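Local coordinates for hypothetical conserved protein TTC0263 (Thermus thermophilus, PDB 2PL2) that is of unknown function but folds as an all-helical tetratricopeptide repeat (TPR) protein, a class that generally serves as a scaffold for protein-protein interactions, at residues Y16-D22 / R47-L52; V84-R88 / L126-L130; D149-S155 / K176-A181. All coordinates share one frame. Numbering follows the deposited sequence.

Contact 1 (Y16-D22 / R47-L52)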
ATOM      1  N   TYR A  16       6.151   9.342   9.932  1.00 27.25           N
ATOM      2  CA  TYR A  16       6.143   7.993   9.395  1.00 26.66           C
ATOM      3  C   TYR A  16       5.242   7.154  10.282  1.00 26.63           C
ATOM      4  O   TYR A  16       4.401   6.419   9.790  1.00 27.05           O
ATOM      5  CB  TYR A  16       7.560   7.389   9.351  1.00 27.80           C
ATOM      6  CG  TYR A  16       7.585   5.940   8.888  1.00 27.73           C
ATOM      7  CD1 TYR A  16       7.623   5.609   7.534  1.00 29.89           C
ATOM      8  CD2 TYR A  16       7.489   4.902   9.805  1.00 29.03           C
ATOM      9  CE1 TYR A  16       7.562   4.269   7.111  1.00 30.04           C
ATOM     10  CE2 TYR A  16       7.424   3.570   9.395  1.00 29.14           C
ATOM     11  CZ  TYR A  16       7.455   3.262   8.055  1.00 30.15           C
ATOM     12  OH  TYR A  16       7.351   1.945   7.675  1.00 30.98           O
ATOM     13  N   ALA A  17       5.422   7.275  11.598  1.00 26.91           N
ATOM     14  CA  ALA A  17       4.615   6.528  12.570  1.00 25.51           C
ATOM     15  C   ALA A  17       3.147   6.927  12.467  1.00 26.79           C
ATOM     16  O   ALA A  17       2.261   6.162  12.850  1.00 28.71           O
ATOM     17  CB  ALA A  17       5.118   6.778  13.997  1.00 24.82           C
ATOM     18  N   LEU A  18       2.895   8.131  11.962  1.00 24.10           N
ATOM     19  CA  LEU A  18       1.526   8.601  11.793  1.00 21.75           C
ATOM     20  C   LEU A  18       0.936   8.130  10.458  1.00 22.52           C
ATOM     21  O   LEU A  18      -0.228   8.377  10.160  1.00 23.06           O
ATOM     22  CB  LEU A  18       1.463  10.132  11.897  1.00 18.35           C
ATOM     23  CG  LEU A  18       1.910  10.687  13.253  1.00 17.61           C
ATOM     24  CD1 LEU A  18       1.617  12.149  13.348  1.00 18.43           C
ATOM     25  CD2 LEU A  18       1.171   9.936  14.368  1.00 15.64           C
ATOM     26  N   GLY A  19       1.742   7.439   9.654  1.00 22.73           N
ATOM     27  CA  GLY A  19       1.256   6.934   8.377  1.00 22.59           C
ATOM     28  C   GLY A  19       1.274   7.910   7.207  1.00 23.27           C
ATOM     29  O   GLY A  19       0.766   7.596   6.124  1.00 24.50           O
ATOM     30  N   ARG A  20       1.844   9.092   7.410  1.00 22.60           N
ATOM     31  CA  ARG A  20       1.917  10.091   6.346  1.00 25.01           C
ATOM     32  C   ARG A  20       3.295   9.950   5.681  1.00 26.61           C
ATOM     33  O   ARG A  20       4.222  10.720   5.941  1.00 25.07           O
ATOM     34  CB  ARG A  20       1.738  11.494   6.937  1.00 26.02           C
ATOM     35  CG  ARG A  20       0.596  11.604   7.971  1.00 26.91           C
ATOM     36  CD  ARG A  20      -0.749  11.166   7.389  1.00 26.50           C
ATOM     37  NE  ARG A  20      -1.096  11.990   6.233  1.00 24.00           N
ATOM     38  CZ  ARG A  20      -1.419  11.511   5.032  1.00 23.61           C
ATOM     39  NH1 ARG A  20      -1.447  10.199   4.820  1.00 20.27           N
ATOM     40  NH2 ARG A  20      -1.693  12.351   4.032  1.00 22.44           N
ATOM     41  N   TYR A  21       3.410   8.940   4.826  1.00 26.90           N
ATOM     42  CA  TYR A  21       4.654   8.634   4.150  1.00 28.67           C
ATOM     43  C   TYR A  21       5.105   9.688   3.154  1.00 30.40           C
ATOM     44  O   TYR A  21       6.266  10.089   3.169  1.00 31.28           O
ATOM     45  CB  TYR A  21       4.527   7.268   3.498  1.00 28.05           C
ATOM     46  CG  TYR A  21       3.957   6.235   4.455  1.00 28.29           C
ATOM     47  CD1 TYR A  21       4.519   6.035   5.724  1.00 26.73           C
ATOM     48  CD2 TYR A  21       2.853   5.465   4.097  1.00 28.08           C
ATOM     49  CE1 TYR A  21       3.993   5.096   6.602  1.00 25.07           C
ATOM     50  CE2 TYR A  21       2.319   4.518   4.969  1.00 27.36           C
ATOM     51  CZ  TYR A  21       2.891   4.338   6.218  1.00 26.89           C
ATOM     52  OH  TYR A  21       2.343   3.401   7.077  1.00 26.97           O
ATOM     53  N   ASP A  22       4.200  10.151   2.302  1.00 31.42           N
ATOM     54  CA  ASP A  22       4.556  11.183   1.338  1.00 31.33           C
ATOM     55  C   ASP A  22       5.214  12.373   2.013  1.00 30.82           C
ATOM     56  O   ASP A  22       6.155  12.948   1.477  1.00 33.53           O
ATOM     57  CB  ASP A  22       3.329  11.649   0.549  1.00 31.94           C
ATOM     58  CG  ASP A  22       3.086  10.806  -0.676  1.00 34.89           C
ATOM     59  OD1 ASP A  22       4.018  10.666  -1.497  1.00 37.55           O
ATOM     60  OD2 ASP A  22       1.967  10.279  -0.823  1.00 39.87           O
ATOM     61  N   ARG A  47      12.551   2.852   3.945  1.00 30.17           N
ATOM     62  CA  ARG A  47      11.321   2.314   4.520  1.00 30.50           C
ATOM     63  C   ARG A  47      10.127   3.053   3.946  1.00 29.52           C
ATOM     64  O   ARG A  47       9.122   2.446   3.571  1.00 28.43           O
ATOM     65  CB  ARG A  47      11.322   2.443   6.043  1.00 31.71           C
ATOM     66  CG  ARG A  47      12.058   1.334   6.769  1.00 36.04           C
ATOM     67  CD  ARG A  47      11.753   1.369   8.256  1.00 39.14           C
ATOM     68  NE  ARG A  47      10.473   0.744   8.598  1.00 41.91           N
ATOM     69  CZ  ARG A  47       9.929   0.773   9.812  1.00 42.20           C
ATOM     70  NH1 ARG A  47      10.553   1.401  10.801  1.00 41.57           N
ATOM     71  NH2 ARG A  47       8.763   0.177  10.044  1.00 41.74           N
ATOM     72  N   THR A  48      10.247   4.370   3.873  1.00 29.09           N
ATOM     73  CA  THR A  48       9.180   5.194   3.333  1.00 30.69           C
ATOM     74  C   THR A  48       8.961   4.916   1.837  1.00 33.20           C
ATOM     75  O   THR A  48       7.829   4.958   1.357  1.00 35.51           O
ATOM     76  CB  THR A  48       9.497   6.669   3.543  1.00 29.21           C
ATOM     77  OG1 THR A  48       9.880   6.877   4.910  1.00 25.16           O
ATOM     78  CG2 THR A  48       8.274   7.521   3.223  1.00 30.23           C
ATOM     79  N   GLN A  49      10.038   4.616   1.114  1.00 32.84           N
ATOM     80  CA  GLN A  49       9.946   4.318  -0.311  1.00 32.23           C
ATOM     81  C   GLN A  49       9.181   3.020  -0.556  1.00 34.72           C
ATOM     82  O   GLN A  49       8.417   2.911  -1.513  1.00 34.72           O
ATOM     83  CB  GLN A  49      11.349   4.220  -0.922  1.00 32.49           C
ATOM     84  CG  GLN A  49      12.138   5.532  -0.873  1.00 31.63           C
ATOM     85  CD  GLN A  49      13.520   5.419  -1.475  1.00 32.12           C
ATOM     86  OE1 GLN A  49      14.281   4.516  -1.131  1.00 33.28           O
ATOM     87  NE2 GLN A  49      13.861   6.344  -2.371  1.00 31.50           N
ATOM     88  N   LEU A  50       9.394   2.028   0.306  1.00 36.56           N
ATOM     89  CA  LEU A  50       8.698   0.751   0.165  1.00 36.94           C
ATOM     90  C   LEU A  50       7.196   1.008   0.320  1.00 38.16           C
ATOM     91  O   LEU A  50       6.388   0.483  -0.441  1.00 37.99           O
ATOM     92  CB  LEU A  50       9.177  -0.242   1.233  1.00 36.36           C
ATOM     93  CG  LEU A  50      10.565  -0.887   1.100  1.00 36.31           C
ATOM     94  CD1 LEU A  50      11.017  -1.415   2.452  1.00 35.63           C
ATOM     95  CD2 LEU A  50      10.525  -2.011   0.070  1.00 36.20           C
ATOM     96  N   LYS A  51       6.837   1.826   1.309  1.00 38.10           N
ATOM     97  CA  LYS A  51       5.443   2.173   1.572  1.00 36.95           C
ATOM     98  C   LYS A  51       4.842   2.910   0.381  1.00 35.86           C
ATOM     99  O   LYS A  51       3.693   2.687   0.025  1.00 36.16           O
ATOM    100  CB  LYS A  51       5.335   3.046   2.833  1.00 37.26           C
ATOM    101  CG  LYS A  51       5.556   2.293   4.128  1.00 35.94           C
ATOM    102  CD  LYS A  51       4.445   1.264   4.360  1.00 34.31           C
ATOM    103  CE  LYS A  51       4.847   0.196   5.383  1.00 37.39           C
ATOM    104  NZ  LYS A  51       5.255   0.750   6.711  1.00 38.38           N
ATOM    105  N   LEU A  52       5.628   3.785  -0.242  1.00 35.28           N
ATOM    106  CA  LEU A  52       5.153   4.540  -1.400  1.00 33.73           C
ATOM    107  C   LEU A  52       5.325   3.757  -2.704  1.00 34.08           C
ATOM    108  O   LEU A  52       5.331   4.331  -3.788  1.00 35.76           O
ATOM    109  CB  LEU A  52       5.885   5.888  -1.490  1.00 29.64           C
ATOM    110  CG  LEU A  52       5.710   6.839  -0.301  1.00 28.78           C
ATOM    111  CD1 LEU A  52       6.435   8.161  -0.563  1.00 24.91           C
ATOM    112  CD2 LEU A  52       4.218   7.079  -0.064  1.00 28.57           C
TER
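One direct hydrogen bond joins 16-22 to 47-52: Lys51 NZ donates to Tyr16 OH at 2.6 Å. Arg47 NH2 comes within 3.3 Å of Tyr16 OH, but at an angle too poor for a bond, and the hydroxyl lies over one face of the guanidinium. Aromatic packing follows. Lys51 CG sits 3.9 Å from the centroid of the Tyr21 ring and 7° off its normal, a CH-pi contact, while the Tyr16 ring meets Trp44 edge-to-face. Apolar contacts form round Tyr21 CB: it touches Leu52 CD2 at 3.6 Å and Thr48 CG2 at 3.8 Å, and the Tyr21 and Thr48 CA atoms are the nearest pair, at 5.7 Å. Thr48 OG1 bonds Trp44 O, leaving its methyl for Tyr21. Between the tyrosines, Gly19, at phi 83°, ends helix 6-17 in a Schellman motif, so the chain turns into helix 21-32 of the same TPR helical hairpin. Lys51 thus works twice, its aliphatic stem against one tyrosine and its ammonium on the other, tying both helices of the hairpin to helix 39-51.

Contact 2 (V84-R88 / L126-L130)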
ATOM      1  N   VAL A  84      10.795  -8.977  -0.945  1.00 40.82           N
ATOM      2  CA  VAL A  84       9.438  -9.504  -0.821  1.00 40.50           C
ATOM      3  C   VAL A  84       8.495  -8.741  -1.756  1.00 40.25           C
ATOM      4  O   VAL A  84       7.648  -9.337  -2.412  1.00 40.06           O
ATOM      5  CB  VAL A  84       8.910  -9.394   0.638  1.00 40.61           C
ATOM      6  CG1 VAL A  84       7.434  -9.743   0.681  1.00 39.18           C
ATOM      7  CG2 VAL A  84       9.703 -10.325   1.560  1.00 38.38           C
ATOM      8  N   ALA A  85       8.644  -7.424  -1.813  1.00 39.26           N
ATOM      9  CA  ALA A  85       7.795  -6.625  -2.677  1.00 40.62           C
ATOM     10  C   ALA A  85       7.986  -7.129  -4.099  1.00 42.21           C
ATOM     11  O   ALA A  85       7.018  -7.353  -4.826  1.00 42.55           O
ATOM     12  CB  ALA A  85       8.179  -5.148  -2.575  1.00 39.91           C
ATOM     13  N   LEU A  86       9.247  -7.313  -4.479  1.00 43.68           N
ATOM     14  CA  LEU A  86       9.613  -7.810  -5.802  1.00 43.15           C
ATOM     15  C   LEU A  86       9.037  -9.210  -6.039  1.00 45.39           C
ATOM     16  O   LEU A  86       8.801  -9.601  -7.181  1.00 45.07           O
ATOM     17  CB  LEU A  86      11.131  -7.864  -5.937  1.00 41.12           C
ATOM     18  CG  LEU A  86      11.909  -6.551  -6.009  1.00 41.17           C
ATOM     19  CD1 LEU A  86      13.392  -6.810  -5.756  1.00 38.57           C
ATOM     20  CD2 LEU A  86      11.694  -5.923  -7.371  1.00 39.99           C
ATOM     21  N   TYR A  87       8.829  -9.963  -4.960  1.00 47.87           N
ATOM     22  CA  TYR A  87       8.271 -11.312  -5.050  1.00 51.69           C
ATOM     23  C   TYR A  87       6.783 -11.298  -5.372  1.00 52.87           C
ATOM     24  O   TYR A  87       6.300 -12.144  -6.119  1.00 52.07           O
ATOM     25  CB  TYR A  87       8.458 -12.075  -3.740  1.00 54.55           C
ATOM     26  CG  TYR A  87       7.451 -13.201  -3.584  1.00 57.97           C
ATOM     27  CD1 TYR A  87       7.542 -14.350  -4.364  1.00 58.43           C
ATOM     28  CD2 TYR A  87       6.361 -13.078  -2.710  1.00 58.21           C
ATOM     29  CE1 TYR A  87       6.579 -15.353  -4.280  1.00 59.36           C
ATOM     30  CE2 TYR A  87       5.396 -14.069  -2.619  1.00 57.74           C
ATOM     31  CZ  TYR A  87       5.507 -15.204  -3.411  1.00 59.87           C
ATOM     32  OH  TYR A  87       4.555 -16.200  -3.347  1.00 61.43           O
ATOM     33  N   ARG A  88       6.056 -10.363  -4.772  1.00 54.82           N
ATOM     34  CA  ARG A  88       4.627 -10.255  -5.012  1.00 56.76           C
ATOM     35  C   ARG A  88       4.457  -9.817  -6.455  1.00 58.41           C
ATOM     36  O   ARG A  88       3.586 -10.313  -7.174  1.00 59.33           O
ATOM     37  CB  ARG A  88       4.001  -9.223  -4.069  1.00 56.60           C
ATOM     38  CG  ARG A  88       4.133  -9.567  -2.591  1.00 56.19           C
ATOM     39  CD  ARG A  88       3.456  -8.529  -1.700  1.00 57.44           C
ATOM     40  NE  ARG A  88       3.555  -8.865  -0.278  1.00 57.54           N
ATOM     41  CZ  ARG A  88       3.018  -9.949   0.279  1.00 57.46           C
ATOM     42  NH1 ARG A  88       2.336 -10.814  -0.462  1.00 56.23           N
ATOM     43  NH2 ARG A  88       3.165 -10.167   1.581  1.00 55.83           N
ATOM     44  N   LEU A 126       7.459 -14.359   7.916  1.00 36.05           N
ATOM     45  CA  LEU A 126       6.636 -13.865   6.823  1.00 36.78           C
ATOM     46  C   LEU A 126       7.208 -14.349   5.494  1.00 37.04           C
ATOM     47  O   LEU A 126       6.468 -14.573   4.535  1.00 38.24           O
ATOM     48  CB  LEU A 126       6.601 -12.336   6.852  1.00 38.03           C
ATOM     49  CG  LEU A 126       5.574 -11.617   5.968  1.00 41.20           C
ATOM     50  CD1 LEU A 126       5.625 -10.113   6.258  1.00 41.18           C
ATOM     51  CD2 LEU A 126       5.858 -11.889   4.495  1.00 42.70           C
ATOM     52  N   VAL A 127       8.528 -14.516   5.444  1.00 35.62           N
ATOM     53  CA  VAL A 127       9.196 -14.978   4.234  1.00 33.11           C
ATOM     54  C   VAL A 127       9.005 -16.476   4.029  1.00 32.81           C
ATOM     55  O   VAL A 127       8.769 -16.930   2.906  1.00 32.63           O
ATOM     56  CB  VAL A 127      10.709 -14.636   4.266  1.00 33.00           C
ATOM     57  CG1 VAL A 127      11.417 -15.264   3.060  1.00 29.74           C
ATOM     58  CG2 VAL A 127      10.896 -13.121   4.256  1.00 28.72           C
ATOM     59  N   TYR A 128       9.108 -17.251   5.105  1.00 34.96           N
ATOM     60  CA  TYR A 128       8.895 -18.692   5.001  1.00 35.79           C
ATOM     61  C   TYR A 128       7.468 -18.989   4.552  1.00 37.51           C
ATOM     62  O   TYR A 128       7.228 -19.946   3.810  1.00 38.49           O
ATOM     63  CB  TYR A 128       9.144 -19.377   6.339  1.00 35.47           C
ATOM     64  CG  TYR A 128      10.595 -19.631   6.641  1.00 35.08           C
ATOM     65  CD1 TYR A 128      11.411 -20.314   5.735  1.00 35.95           C
ATOM     66  CD2 TYR A 128      11.148 -19.218   7.840  1.00 35.64           C
ATOM     67  CE1 TYR A 128      12.743 -20.579   6.024  1.00 34.45           C
ATOM     68  CE2 TYR A 128      12.477 -19.480   8.143  1.00 37.33           C
ATOM     69  CZ  TYR A 128      13.269 -20.160   7.229  1.00 35.30           C
ATOM     70  OH  TYR A 128      14.576 -20.405   7.540  1.00 36.02           O
ATOM     71  N   ALA A 129       6.520 -18.172   5.008  1.00 37.56           N
ATOM     72  CA  ALA A 129       5.120 -18.356   4.631  1.00 37.65           C
ATOM     73  C   ALA A 129       4.954 -18.138   3.124  1.00 38.44           C
ATOM     74  O   ALA A 129       4.359 -18.961   2.433  1.00 38.69           O
ATOM     75  CB  ALA A 129       4.237 -17.387   5.410  1.00 36.05           C
ATOM     76  N   LEU A 130       5.482 -17.027   2.616  1.00 40.17           N
ATOM     77  CA  LEU A 130       5.393 -16.733   1.187  1.00 40.25           C
ATOM     78  C   LEU A 130       6.017 -17.878   0.405  1.00 41.54           C
ATOM     79  O   LEU A 130       5.660 -18.115  -0.751  1.00 42.02           O
ATOM     80  CB  LEU A 130       6.110 -15.421   0.870  1.00 39.01           C
ATOM     81  CG  LEU A 130       5.487 -14.204   1.559  1.00 40.13           C
ATOM     82  CD1 LEU A 130       6.351 -12.974   1.358  1.00 39.88           C
ATOM     83  CD2 LEU A 130       4.087 -13.972   1.000  1.00 40.99           C
TER
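Leu130, with 93 Å² covered, is the centre of this contact, and its partners are spread along one side of helix 73-88. Its CD1 meets Val84 CG1 at 3.5 Å, its CB lies 3.8 Å from Tyr87 CE2, and its CD2 is 3.9 Å from Arg88 NH1, with CD1 over one face of the guanidinium. Tyr87 (49 Å²) directs its CA-to-CB bond toward 126-130 and also leans on Leu100 of helix 93-113. Val84 (46 Å²) reaches a second residue one turn before Leu130, its CG2 lying 4.1 Å from Val127 CG2; these two valines also give the nearest CA pair, at 7.5 Å. Val127 in turn packs on Leu104 and Leu107, so helix 93-113 lines the same apolar region. The axes of the two short segments approach to 11.8 Å, a spacing filled by Leu130 meeting Val84, Tyr87 and Arg88, and run nearly parallel at 21°. Near-parallel packing of helices 73-88 and 118-130, with the intervening helix 93-113 against both, is the pattern of successive first helices in a TPR superhelix.

Contact 3 (D149-S155 / K176-A181)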
ATOM      1  N   ASP A 149       6.335 -10.052  22.761  1.00 37.71           N
ATOM      2  CA  ASP A 149       4.930 -10.418  22.574  1.00 36.89           C
ATOM      3  C   ASP A 149       4.238  -9.104  22.240  1.00 34.38           C
ATOM      4  O   ASP A 149       4.197  -8.198  23.071  1.00 34.38           O
ATOM      5  CB  ASP A 149       4.328 -11.004  23.858  1.00 39.21           C
ATOM      6  CG  ASP A 149       2.901 -11.510  23.663  1.00 41.26           C
ATOM      7  OD1 ASP A 149       2.113 -10.849  22.951  1.00 43.55           O
ATOM      8  OD2 ASP A 149       2.553 -12.566  24.227  1.00 43.06           O
ATOM      9  N   THR A 150       3.713  -8.982  21.025  1.00 30.82           N
ATOM     10  CA  THR A 150       3.060  -7.736  20.644  1.00 29.66           C
ATOM     11  C   THR A 150       1.871  -8.000  19.755  1.00 27.28           C
ATOM     12  O   THR A 150       1.724  -9.098  19.214  1.00 28.27           O
ATOM     13  CB  THR A 150       4.018  -6.800  19.871  1.00 31.13           C
ATOM     14  OG1 THR A 150       4.107  -7.233  18.509  1.00 31.69           O
ATOM     15  CG2 THR A 150       5.405  -6.809  20.497  1.00 31.67           C
ATOM     16  N   PRO A 151       0.995  -6.997  19.596  1.00 24.78           N
ATOM     17  CA  PRO A 151      -0.187  -7.174  18.747  1.00 23.98           C
ATOM     18  C   PRO A 151       0.197  -7.444  17.299  1.00 22.27           C
ATOM     19  O   PRO A 151      -0.391  -8.320  16.646  1.00 18.67           O
ATOM     20  CB  PRO A 151      -0.946  -5.856  18.926  1.00 24.86           C
ATOM     21  CG  PRO A 151      -0.591  -5.450  20.332  1.00 25.10           C
ATOM     22  CD  PRO A 151       0.898  -5.759  20.387  1.00 24.47           C
ATOM     23  N   GLU A 152       1.186  -6.695  16.804  1.00 22.62           N
ATOM     24  CA  GLU A 152       1.652  -6.877  15.434  1.00 22.73           C
ATOM     25  C   GLU A 152       2.081  -8.319  15.179  1.00 23.80           C
ATOM     26  O   GLU A 152       1.739  -8.892  14.142  1.00 26.60           O
ATOM     27  CB  GLU A 152       2.815  -5.926  15.127  1.00 24.69           C
ATOM     28  CG  GLU A 152       3.492  -6.192  13.771  1.00 26.75           C
ATOM     29  CD  GLU A 152       4.648  -5.252  13.482  1.00 27.87           C
ATOM     30  OE1 GLU A 152       5.470  -5.004  14.389  1.00 28.96           O
ATOM     31  OE2 GLU A 152       4.749  -4.758  12.336  1.00 31.74           O
ATOM     32  N   ILE A 153       2.815  -8.925  16.110  1.00 22.46           N
ATOM     33  CA  ILE A 153       3.238 -10.297  15.878  1.00 23.24           C
ATOM     34  C   ILE A 153       2.091 -11.280  16.081  1.00 23.77           C
ATOM     35  O   ILE A 153       1.954 -12.229  15.302  1.00 24.56           O
ATOM     36  CB  ILE A 153       4.449 -10.704  16.777  1.00 24.64           C
ATOM     37  CG1 ILE A 153       5.584  -9.659  16.694  1.00 25.47           C
ATOM     38  CG2 ILE A 153       4.974 -12.074  16.336  1.00 20.57           C
ATOM     39  CD1 ILE A 153       6.274  -9.652  15.316  1.00 37.29           C
ATOM     40  N   ARG A 154       1.264 -11.072  17.111  1.00 25.90           N
ATOM     41  CA  ARG A 154       0.124 -11.972  17.316  1.00 26.61           C
ATOM     42  C   ARG A 154      -0.680 -12.004  16.009  1.00 24.35           C
ATOM     43  O   ARG A 154      -1.189 -13.058  15.628  1.00 22.47           O
ATOM     44  CB  ARG A 154      -0.803 -11.504  18.446  1.00 28.91           C
ATOM     45  CG  ARG A 154      -0.149 -11.035  19.745  1.00 33.12           C
ATOM     46  CD  ARG A 154       0.652 -12.082  20.523  1.00 34.21           C
ATOM     47  NE  ARG A 154       0.066 -13.417  20.504  1.00 34.24           N
ATOM     48  CZ  ARG A 154       0.074 -14.261  21.533  1.00 32.39           C
ATOM     49  NH1 ARG A 154       0.618 -13.914  22.690  1.00 28.88           N
ATOM     50  NH2 ARG A 154      -0.415 -15.477  21.375  1.00 28.33           N
ATOM     51  N   SER A 155      -0.773 -10.857  15.323  1.00 23.27           N
ATOM     52  CA  SER A 155      -1.510 -10.766  14.046  1.00 24.76           C
ATOM     53  C   SER A 155      -0.872 -11.582  12.920  1.00 22.62           C
ATOM     54  O   SER A 155      -1.560 -12.244  12.147  1.00 20.79           O
ATOM     55  CB  SER A 155      -1.610  -9.321  13.578  1.00 27.26           C
ATOM     56  OG  SER A 155      -1.882  -8.469  14.663  1.00 31.84           O
ATOM     57  N   LYS A 176      -6.250 -12.317  21.568  1.00 21.88           N
ATOM     58  CA  LYS A 176      -5.155 -11.926  22.451  1.00 23.72           C
ATOM     59  C   LYS A 176      -4.599 -10.570  22.019  1.00 24.37           C
ATOM     60  O   LYS A 176      -4.443  -9.656  22.832  1.00 25.01           O
ATOM     61  CB  LYS A 176      -4.032 -12.963  22.411  1.00 27.31           C
ATOM     62  CG  LYS A 176      -2.918 -12.658  23.403  1.00 33.12           C
ATOM     63  CD  LYS A 176      -3.464 -12.624  24.832  1.00 35.33           C
ATOM     64  CE  LYS A 176      -2.522 -11.917  25.792  1.00 37.78           C
ATOM     65  NZ  LYS A 176      -1.230 -12.644  25.970  1.00 41.54           N
ATOM     66  N   ALA A 177      -4.292 -10.450  20.729  1.00 24.83           N
ATOM     67  CA  ALA A 177      -3.770  -9.204  20.176  1.00 23.14           C
ATOM     68  C   ALA A 177      -4.696  -8.059  20.552  1.00 20.32           C
ATOM     69  O   ALA A 177      -4.239  -6.982  20.928  1.00 17.70           O
ATOM     70  CB  ALA A 177      -3.636  -9.312  18.650  1.00 23.97           C
ATOM     71  N   LEU A 178      -6.004  -8.297  20.473  1.00 21.92           N
ATOM     72  CA  LEU A 178      -6.978  -7.259  20.831  1.00 23.83           C
ATOM     73  C   LEU A 178      -7.019  -6.928  22.319  1.00 25.38           C
ATOM     74  O   LEU A 178      -7.526  -5.880  22.701  1.00 25.13           O
ATOM     75  CB  LEU A 178      -8.378  -7.628  20.327  1.00 24.15           C
ATOM     76  CG  LEU A 178      -8.586  -7.136  18.886  1.00 23.42           C
ATOM     77  CD1 LEU A 178      -9.749  -7.838  18.250  1.00 18.90           C
ATOM     78  CD2 LEU A 178      -8.783  -5.614  18.896  1.00 20.24           C
ATOM     79  N   GLU A 179      -6.491  -7.806  23.167  1.00 27.12           N
ATOM     80  CA  GLU A 179      -6.461  -7.496  24.589  1.00 29.72           C
ATOM     81  C   GLU A 179      -5.296  -6.544  24.839  1.00 29.19           C
ATOM     82  O   GLU A 179      -5.339  -5.704  25.730  1.00 27.85           O
ATOM     83  CB  GLU A 179      -6.296  -8.770  25.425  1.00 36.58           C
ATOM     84  CG  GLU A 179      -7.385  -9.819  25.184  1.00 46.06           C
ATOM     85  CD  GLU A 179      -8.783  -9.361  25.616  1.00 50.45           C
ATOM     86  OE1 GLU A 179      -9.190  -8.233  25.251  1.00 53.29           O
ATOM     87  OE2 GLU A 179      -9.479 -10.137  26.315  1.00 52.17           O
ATOM     88  N   GLN A 180      -4.243  -6.664  24.043  1.00 29.90           N
ATOM     89  CA  GLN A 180      -3.092  -5.773  24.208  1.00 28.74           C
ATOM     90  C   GLN A 180      -3.421  -4.371  23.702  1.00 27.37           C
ATOM     91  O   GLN A 180      -2.946  -3.370  24.259  1.00 27.75           O
ATOM     92  CB  GLN A 180      -1.883  -6.336  23.476  1.00 27.24           C
ATOM     93  CG  GLN A 180      -1.481  -7.688  23.998  1.00 26.87           C
ATOM     94  CD  GLN A 180      -0.512  -8.387  23.076  1.00 28.57           C
ATOM     95  OE1 GLN A 180      -0.719  -8.427  21.854  1.00 27.52           O
ATOM     96  NE2 GLN A 180       0.549  -8.959  23.648  1.00 25.65           N
ATOM     97  N   ALA A 181      -4.252  -4.303  22.665  1.00 25.46           N
ATOM     98  CA  ALA A 181      -4.663  -3.021  22.098  1.00 25.01           C
ATOM     99  C   ALA A 181      -6.135  -3.134  21.687  1.00 24.48           C
ATOM    100  O   ALA A 181      -6.460  -3.294  20.516  1.00 21.02           O
ATOM    101  CB  ALA A 181      -3.786  -2.685  20.898  1.00 24.80           C
TER
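Helix 167-180 enters the contact at Lys176, whose CG lies 3.8 Å from Arg154 NH1, over one face of the guanidinium. Its ammonium has mixed company: NZ is 4.2 Å from Asp149 OD2, beyond salt-bridge range, and 4.0 Å from Arg154 NH1, a like charge. One residue on, Ala177 fills the closest backbone approach, 4.4 Å between its CA and that of Pro151. Its CB meets Arg154 CB at 3.6 Å and Pro151 CB at 4.4 Å; so small a side chain suits axes only 8.6 Å apart and antiparallel, at 167°. The CA-to-CB bond of Leu178 is directed away from 149-155; its side chain packs on Leu187 and Tyr191 of helix 185-195. Gln180, the next to face 149-155, has the largest area covered in its segment, 70 Å²: NE2 donates to Asp149 OD1 at 2.6 Å, while OE1 lies 3.3 Å from Pro151 CG. Ala181, where the helix ends, adds CB against Pro151 CG at 4.3 Å. On the facing segment Thr150 is the N-cap, its OG1 accepting from Ile153 N at 3.2 Å. Asp149 OD2 forms a salt bridge to Arg154 NH1 at 2.8 Å, and Arg154 NH2 bonds Gln173. The chemistry is therefore mixed: small apolar groups let the hairpin close tightly, while Asp149, shared by Arg154 and Gln180, ties the start of helix 151-164 to the end of helix 167-180.

In the fold
The three contacts lie in series along the chain, their centres 20 to 22 Å apart, and none touches another. No helix is common to any two. Contacts 1 and 2 are partly buried, with centres 12 and 10 Å from that of the chain; contact 3, at 16 Å, is a surface contact. Chemistry follows place: contact 2 has no clear hydrogen bond across it and relies on apolar packing, contact 1 adds one lysine-tyrosine bond, and contact 3 combines small apolar groups with a glutamine-aspartate bond. Topology differs too, since contact 3 closes a single antiparallel hairpin, whereas contacts 1 and 2 join helices of successive hairpins.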